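Local coordinates for protein acetyltransferase, GNAT family (Listeria monocytogenes str. 4b, PDB 2OH1) that probably transfers an acyl group, most likely acetyl from acetyl-CoA, to a substrate not yet identified, as a member of the GNAT acetyltransferase family, at residues Q123-A128 with Y158-S163; L142-I145 with T150-Q153. All coordinates share one frame; numbering follows the deposited sequence.

Contact 1: residues Q123-A128 with Y158-S163; sequences QMIYFA and YGFQFS
The rings of Y158 and F160 both present an edge to I125, whose two branches divide the work. I125 CD1 meets the Y158 ring near its plane, 3.7 Å from Y158 CD2 and 4.0 Å from Y158 CE2. At F160 the contact is a methyl against the ring rim: I125 CG2 lies in the ring plane, 3.7 Å from both F160 CE1 and F160 CZ. With CG1 beside the backbone N of I125 (chi1 -66°) and CG2 anti to that N, the side chain forks, its extended arm going to the tyrosine and its short branch to the phenylalanine. The hydroxyl of Y158 is hydrogen-bonded to S121 OG near the start of helix 120-134, which holds the polar end of the ring while its flank packs on I125. I125 also rests on L106 of strand 103-111, and F160 on Y172 and K174 of strand 169-175. Between the two rings the chain turns at G159, whose positive phi (95°) closes helix 149-157 in a Schellman motif. The contact thus joins the helix of the 103-111 to 139-145 beta-alpha-beta crossover to the helix-to-strand turn of the GNAT fold's C-terminal half.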
# COMPACT_ATOMS: atom_id res chain seq x y z
N GLN A 123 -5.29 -5.58 -7.26
CA GLN A 123 -6.10 -4.55 -7.85
C GLN A 123 -5.93 -3.21 -7.14
O GLN A 123 -6.07 -2.15 -7.76
CB GLN A 123 -7.59 -4.93 -7.87
CG GLN A 123 -7.91 -6.25 -8.54
CD GLN A 123 -7.26 -6.38 -9.91
OE1 GLN A 123 -7.29 -5.45 -10.70
NE2 GLN A 123 -6.65 -7.54 -10.18
N MSE A 124 -5.68 -3.24 -5.82
CA MSE A 124 -5.38 -2.01 -5.08
C MSE A 124 -4.10 -1.37 -5.63
O MSE A 124 -4.05 -0.18 -5.94
CB MSE A 124 -5.28 -2.29 -3.59
CG MSE A 124 -6.60 -2.75 -3.08
SE MSE A 124 -6.67 -3.56 -1.34
CE MSE A 124 -6.14 -2.04 -0.55
N ILE A 125 -3.05 -2.18 -5.80
CA ILE A 125 -1.81 -1.67 -6.36
C ILE A 125 -2.03 -1.20 -7.82
O ILE A 125 -1.52 -0.14 -8.20
CB ILE A 125 -0.75 -2.75 -6.31
CG1 ILE A 125 -0.41 -3.06 -4.85
CG2 ILE A 125 0.54 -2.34 -7.14
CD1 ILE A 125 0.46 -4.24 -4.67
N TYR A 126 -2.78 -1.93 -8.62
CA TYR A 126 -3.11 -1.53 -9.98
C TYR A 126 -3.75 -0.14 -10.03
O TYR A 126 -3.51 0.67 -10.96
CB TYR A 126 -4.03 -2.55 -10.62
CG TYR A 126 -4.35 -2.24 -12.06
CD1 TYR A 126 -3.34 -2.24 -13.04
CD2 TYR A 126 -5.65 -1.94 -12.46
CE1 TYR A 126 -3.63 -1.96 -14.37
CE2 TYR A 126 -5.95 -1.66 -13.79
CZ TYR A 126 -4.93 -1.67 -14.74
OH TYR A 126 -5.22 -1.38 -16.06
N PHE A 127 -4.61 0.16 -9.06
CA PHE A 127 -5.19 1.49 -8.98
C PHE A 127 -4.09 2.58 -8.78
O PHE A 127 -4.13 3.64 -9.40
CB PHE A 127 -6.27 1.52 -7.87
CG PHE A 127 -6.83 2.84 -7.64
CD1 PHE A 127 -7.83 3.34 -8.48
CD2 PHE A 127 -6.33 3.66 -6.64
CE1 PHE A 127 -8.34 4.62 -8.26
CE2 PHE A 127 -6.85 4.91 -6.41
CZ PHE A 127 -7.84 5.41 -7.21
N ALA A 128 -3.11 2.30 -7.93
CA ALA A 128 -1.98 3.22 -7.70
C ALA A 128 -1.20 3.41 -9.03
O ALA A 128 -0.75 4.53 -9.31
CB ALA A 128 -1.06 2.71 -6.55
N TYR A 158 3.18 -9.82 -8.88
CA TYR A 158 2.46 -8.61 -9.31
C TYR A 158 3.24 -7.71 -10.27
O TYR A 158 2.77 -6.63 -10.63
CB TYR A 158 2.02 -7.78 -8.11
CG TYR A 158 0.96 -8.39 -7.18
CD1 TYR A 158 0.29 -9.59 -7.43
CD2 TYR A 158 0.55 -7.64 -6.06
CE1 TYR A 158 -0.69 -10.06 -6.53
CE2 TYR A 158 -0.40 -8.09 -5.20
CZ TYR A 158 -1.02 -9.28 -5.43
OH TYR A 158 -2.00 -9.72 -4.56
N GLY A 159 4.45 -8.12 -10.69
CA GLY A 159 5.19 -7.42 -11.72
C GLY A 159 6.20 -6.40 -11.26
O GLY A 159 6.72 -5.67 -12.08
N PHE A 160 6.49 -6.35 -9.96
CA PHE A 160 7.52 -5.47 -9.48
C PHE A 160 8.90 -6.05 -9.73
O PHE A 160 9.09 -7.26 -9.69
CB PHE A 160 7.35 -5.21 -7.99
CG PHE A 160 6.26 -4.27 -7.67
CD1 PHE A 160 4.93 -4.71 -7.63
CD2 PHE A 160 6.54 -2.93 -7.46
CE1 PHE A 160 3.92 -3.81 -7.34
CE2 PHE A 160 5.52 -2.04 -7.18
CZ PHE A 160 4.23 -2.48 -7.13
N GLN A 161 9.83 -5.16 -10.06
CA GLN A 161 11.24 -5.51 -10.25
C GLN A 161 12.05 -5.28 -8.99
O GLN A 161 12.08 -4.20 -8.41
CB GLN A 161 11.88 -4.72 -11.41
CG GLN A 161 13.36 -5.07 -11.69
CD GLN A 161 13.62 -6.56 -11.95
OE1 GLN A 161 14.47 -7.19 -11.30
NE2 GLN A 161 12.90 -7.13 -12.90
N PHE A 162 12.75 -6.33 -8.57
CA PHE A 162 13.72 -6.24 -7.55
C PHE A 162 14.84 -5.25 -7.90
O PHE A 162 15.43 -5.30 -9.00
CB PHE A 162 14.35 -7.62 -7.33
CG PHE A 162 15.48 -7.61 -6.35
CD1 PHE A 162 15.24 -7.33 -4.99
CD2 PHE A 162 16.79 -7.86 -6.74
CE1 PHE A 162 16.27 -7.34 -4.08
CE2 PHE A 162 17.82 -7.85 -5.80
CZ PHE A 162 17.56 -7.60 -4.48
N SER A 163 15.06 -4.32 -6.99
CA SER A 163 15.94 -3.17 -7.22
C SER A 163 17.04 -2.98 -6.19
O SER A 163 17.78 -2.00 -6.28
CB SER A 163 15.08 -1.90 -7.28
OG SER A 163 14.18 -2.01 -8.36

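Contact 2: residues L142-I145 with T150-Q153; sequences LDCI and TLNQ
C144 meets L151 and N152 where strand 139-145 passes through a short turn into helix 149-157, the strand-turn-helix unit of the C-terminal half of the GNAT fold. The strand pairs with 103-111 on one side and 169-175 on the other, C144 being bonded through its backbone to Y170. Its thiol stands anti to the backbone N (chi1 -167°), which carries the sulfur out from the strand toward the first turn of helix 149-157. There C144 SG touches L151 at its branch point and one methyl, 3.8 Å from both L151 CG and L151 CD2. The same sulfur lies over one face of the N152 amide, 3.6 Å from N152 ND2 and 3.7 Å from N152 OD1, a van der Waals contact of a soft atom with a flat polar group. C144 CB follows along the oxygen end of the amide, 3.5 Å from N152 OD1. One residue on, I145 contributes its backbone, while the end of its side chain leads away from helix 149-157 to W46 and S47 of helix 46-51. Three hydrogen bonds restrain the buried amide of N152: its oxygen is bonded to the hydroxyl of Y172, and its nitrogen serves N148 O in the turn as well as the strand carbonyl of I145. With both ends of the amide engaged, its rotation should be well fixed. In the bond across the contact, N152 ND2 lies 2.9 Å from I145 O with an N-H...O angle of 151°; the acceptor is close to the amide plane, whereas the donor is tilted 22° from the carbonyl plane.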
# COMPACT_ATOMS: atom_id res chain seq x y z
N LEU A 142 8.11 0.16 -3.51
CA LEU A 142 7.83 -0.32 -2.16
C LEU A 142 9.03 -1.11 -1.63
O LEU A 142 9.96 -1.40 -2.35
CB LEU A 142 6.57 -1.15 -2.13
CG LEU A 142 6.65 -2.40 -3.00
CD1 LEU A 142 7.30 -3.58 -2.25
CD2 LEU A 142 5.29 -2.74 -3.57
N ASP A 143 9.02 -1.34 -0.31
CA ASP A 143 10.05 -2.14 0.34
C ASP A 143 9.40 -3.32 1.08
O ASP A 143 8.22 -3.29 1.39
CB ASP A 143 10.90 -1.25 1.23
CG ASP A 143 10.13 -0.52 2.33
OD1 ASP A 143 9.44 -1.17 3.16
OD2 ASP A 143 10.26 0.75 2.46
N CYS A 144 10.17 -4.38 1.31
CA CYS A 144 9.64 -5.60 1.94
C CYS A 144 10.74 -6.18 2.78
O CYS A 144 11.85 -6.26 2.33
CB CYS A 144 9.23 -6.67 0.87
SG CYS A 144 8.26 -7.97 1.54
N ILE A 145 10.40 -6.56 4.00
CA ILE A 145 11.36 -7.24 4.83
C ILE A 145 11.93 -8.48 4.08
O ILE A 145 11.19 -9.23 3.46
CB ILE A 145 10.66 -7.62 6.20
CG1 ILE A 145 11.69 -8.02 7.23
CG2 ILE A 145 9.55 -8.69 6.00
CD1 ILE A 145 11.01 -8.43 8.58
N THR A 150 6.56 -15.10 1.43
CA THR A 150 5.31 -15.07 0.67
C THR A 150 5.00 -13.66 0.17
O THR A 150 4.51 -13.48 -0.94
CB THR A 150 4.14 -15.71 1.47
OG1 THR A 150 3.90 -14.97 2.65
CG2 THR A 150 4.51 -17.15 1.86
N LEU A 151 5.34 -12.65 0.95
CA LEU A 151 5.08 -11.29 0.53
C LEU A 151 6.02 -10.89 -0.58
O LEU A 151 5.60 -10.26 -1.51
CB LEU A 151 5.18 -10.32 1.71
CG LEU A 151 4.57 -8.93 1.55
CD1 LEU A 151 3.13 -9.00 1.05
CD2 LEU A 151 4.70 -8.14 2.89
N ASN A 152 7.30 -11.24 -0.45
CA ASN A 152 8.28 -10.99 -1.53
C ASN A 152 7.82 -11.69 -2.81
O ASN A 152 7.83 -11.07 -3.88
CB ASN A 152 9.69 -11.43 -1.14
CG ASN A 152 10.40 -10.39 -0.26
OD1 ASN A 152 10.84 -9.33 -0.72
ND2 ASN A 152 10.52 -10.70 1.02
N GLN A 153 7.37 -12.95 -2.70
CA GLN A 153 6.86 -13.68 -3.89
C GLN A 153 5.70 -12.91 -4.53
O GLN A 153 5.59 -12.83 -5.75
CB GLN A 153 6.39 -15.09 -3.57
CG GLN A 153 7.47 -16.05 -3.34
CD GLN A 153 6.98 -17.40 -2.76
OE1 GLN A 153 6.26 -17.45 -1.76
NE2 GLN A 153 7.45 -18.47 -3.36

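In the fold
Contacts 1 and 2 have centres 11 Å apart and meet directly: F160 CE2 of the 158-163 segment packs 3.7 Å from L142 CD2 of the 142-145 strand. They also share elements of the chain. Helix 120-134 leads into strand 139-145, and helix 149-157 supplies one side of contact 2 with its first turn and runs out at Y158 and G159 in contact 1. Y172 of strand 169-175 links them further, touching F160 as well as C144 and N152. A bound 1,2-ethanediol and an unidentified ligand lie about 4 and 5 Å from the Y158 side chain, both probably from the crystallisation liquor.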